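Local atomic coordinates of putative methyl-accepting chemotaxis signal transduction protein (Campylobacter jejuni subsp. jejuni serotype O:2, PDB entry 4XMR), a protein that probably serves as a chemotaxis receptor, sensing amino acids such as isoleucine through its tandem PAS sensory domain and signalling across the membrane. Residues B[177-182]-B[234-239]. Numbering follows the deposited sequence.
Sequences TFLFDQ and FAYTAC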
loop_
_atom_site.group_PDB
_atom_site.type_symbol
_atom_site.label_atom_id
_atom_site.label_comp_id
_atom_site.label_asym_id
_atom_site.label_seq_id
_atom_site.Cartn_x
_atom_site.Cartn_y
_atom_site.Cartn_z
ATOM N N THR B 177 -5.613 7.964 15.649
ATOM C CA THR B 177 -5.718 6.516 15.641
ATOM C C THR B 177 -4.415 5.878 16.092
ATOM O O THR B 177 -3.333 6.450 15.942
ATOM C CB THR B 177 -6.107 5.982 14.260
ATOM O OG1 THR B 177 -5.116 6.394 13.313
ATOM C CG2 THR B 177 -7.471 6.516 13.822
ATOM N N PHE B 178 -4.531 4.685 16.663
ATOM C CA PHE B 178 -3.376 3.971 17.185
ATOM C C PHE B 178 -3.656 2.478 17.256
ATOM O O PHE B 178 -4.799 2.054 17.134
ATOM C CB PHE B 178 -2.889 4.561 18.525
ATOM C CG PHE B 178 -3.975 4.763 19.563
ATOM C CD1 PHE B 178 -4.767 5.905 19.538
ATOM C CD2 PHE B 178 -4.157 3.855 20.599
ATOM C CE1 PHE B 178 -5.755 6.115 20.498
ATOM C CE2 PHE B 178 -5.142 4.065 21.569
ATOM C CZ PHE B 178 -5.932 5.198 21.509
ATOM N N LEU B 179 -2.592 1.692 17.398
ATOM C CA LEU B 179 -2.676 0.239 17.422
ATOM C C LEU B 179 -2.026 -0.322 18.669
ATOM O O LEU B 179 -0.944 0.119 19.050
ATOM C CB LEU B 179 -1.930 -0.372 16.232
ATOM C CG LEU B 179 -2.353 -0.079 14.807
ATOM C CD1 LEU B 179 -1.453 -0.889 13.867
ATOM C CD2 LEU B 179 -3.818 -0.419 14.593
ATOM N N PHE B 180 -2.670 -1.326 19.263
ATOM C CA PHE B 180 -2.050 -2.154 20.289
ATOM C C PHE B 180 -1.715 -3.509 19.701
ATOM O O PHE B 180 -2.428 -4.009 18.832
ATOM C CB PHE B 180 -3.002 -2.376 21.465
ATOM C CG PHE B 180 -3.335 -1.133 22.224
ATOM C CD1 PHE B 180 -2.506 -0.695 23.243
ATOM C CD2 PHE B 180 -4.486 -0.418 21.931
ATOM C CE1 PHE B 180 -2.805 0.447 23.950
ATOM C CE2 PHE B 180 -4.794 0.724 22.637
ATOM C CZ PHE B 180 -3.956 1.154 23.651
ATOM N N ASP B 181 -0.635 -4.112 20.183
ATOM C CA ASP B 181 -0.299 -5.458 19.752
ATOM C C ASP B 181 -1.096 -6.511 20.517
ATOM O O ASP B 181 -1.989 -6.183 21.303
ATOM C CB ASP B 181 1.213 -5.710 19.825
ATOM C CG ASP B 181 1.764 -5.669 21.247
ATOM O OD1 ASP B 181 0.997 -5.827 22.223
ATOM O OD2 ASP B 181 2.993 -5.504 21.380
ATOM N N GLN B 182 -0.763 -7.770 20.273
ATOM C CA GLN B 182 -1.487 -8.903 20.827
ATOM C C GLN B 182 -1.403 -8.982 22.352
ATOM O O GLN B 182 -2.236 -9.626 22.990
ATOM C CB GLN B 182 -0.980 -10.201 20.191
ATOM C CG GLN B 182 0.505 -10.515 20.432
ATOM C CD GLN B 182 1.478 -9.565 19.727
ATOM O OE1 GLN B 182 1.208 -9.051 18.630
ATOM N NE2 GLN B 182 2.622 -9.328 20.366
ATOM N N PHE B 234 -6.999 -8.474 13.027
ATOM C CA PHE B 234 -6.168 -9.635 13.308
ATOM C C PHE B 234 -5.784 -9.647 14.798
ATOM O O PHE B 234 -6.670 -9.565 15.662
ATOM C CB PHE B 234 -5.006 -9.712 12.316
ATOM C CG PHE B 234 -5.475 -9.823 10.889
ATOM C CD1 PHE B 234 -5.921 -11.035 10.394
ATOM C CD2 PHE B 234 -5.551 -8.708 10.079
ATOM C CE1 PHE B 234 -6.391 -11.143 9.100
ATOM C CE2 PHE B 234 -6.010 -8.811 8.773
ATOM C CZ PHE B 234 -6.434 -10.029 8.292
ATOM N N ALA B 235 -4.501 -9.730 15.124
ATOM C CA ALA B 235 -4.121 -9.769 16.534
ATOM C C ALA B 235 -4.045 -8.383 17.174
ATOM O O ALA B 235 -3.934 -8.273 18.401
ATOM C CB ALA B 235 -2.808 -10.519 16.719
ATOM N N TYR B 236 -4.114 -7.335 16.350
ATOM C CA TYR B 236 -3.988 -5.961 16.834
ATOM C C TYR B 236 -5.324 -5.444 17.327
ATOM O O TYR B 236 -6.385 -5.933 16.940
ATOM C CB TYR B 236 -3.538 -4.994 15.720
ATOM C CG TYR B 236 -2.178 -5.191 15.104
ATOM C CD1 TYR B 236 -1.017 -4.862 15.792
ATOM C CD2 TYR B 236 -2.063 -5.646 13.798
ATOM C CE1 TYR B 236 0.228 -5.026 15.209
ATOM C CE2 TYR B 236 -0.832 -5.808 13.205
ATOM C CZ TYR B 236 0.307 -5.501 13.912
ATOM O OH TYR B 236 1.524 -5.675 13.306
ATOM N N THR B 237 -5.260 -4.408 18.149
ATOM C CA THR B 237 -6.435 -3.607 18.460
ATOM C C THR B 237 -6.195 -2.205 17.915
ATOM O O THR B 237 -5.200 -1.561 18.266
ATOM C CB THR B 237 -6.683 -3.538 19.972
ATOM O OG1 THR B 237 -6.885 -4.864 20.471
ATOM C CG2 THR B 237 -7.915 -2.688 20.272
ATOM N N ALA B 238 -7.090 -1.753 17.038
ATOM C CA ALA B 238 -7.031 -0.401 16.497
ATOM C C ALA B 238 -8.031 0.467 17.237
ATOM O O ALA B 238 -9.174 0.067 17.430
ATOM C CB ALA B 238 -7.331 -0.396 15.001
ATOM N N CYS B 239 -7.602 1.663 17.624
ATOM C CA CYS B 239 -8.474 2.597 18.343
ATOM C C CYS B 239 -8.421 3.996 17.750
ATOM O O CYS B 239 -7.429 4.381 17.102
ATOM C CB CYS B 239 -8.043 2.714 19.805
ATOM S SG CYS B 239 -8.110 1.192 20.771
HETATM O O HOH W 1 -4.717 -6.523 20.573
#
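Cys239 meets the Phe178 and Phe180 rings with different atoms. CB sits over one face of the Phe178 ring, offset toward the rim, 3.9 Å from the ring centroid in a CH-pi contact. With SG anti to the carbonyl carbon (chi1 -61°), the sulfur then reaches the edge of the Phe180 ring, in its plane, at 3.8 Å from CE2, and closes the disulfide to Cys230. One half-cystine thus offers a C-H to one ring's face and sulfur to another's rim.

Strand 177-180 and the start of strand 236-243 run antiparallel within the five-stranded sheet of what is probably the membrane-proximal of the two PAS-like modules. Phe178 and Cys239 form one hydrogen-bonded pair; Phe180 and Thr237 form the next, with Phe180 N to Thr237 O at 2.7 Å. On the other face, Leu179 CD2 packs 3.5 Å from Ala238 CB, while CD1 lies over the Tyr236 ring, and this face meets the long helix 9-48. Past the end of strand 177-180, a water donates to Asp181 O and to Ala235 O and accepts from Thr237 OG1 at 2.7 Å; Lys232 NZ hydrogen-bonds to that hydroxyl and to Ala235 O.

The disulfide to Cys230 therefore fixes a side chain that two aromatic rings already hold, by face and by edge, while the water satisfies two carbonyls beyond the last backbone pair.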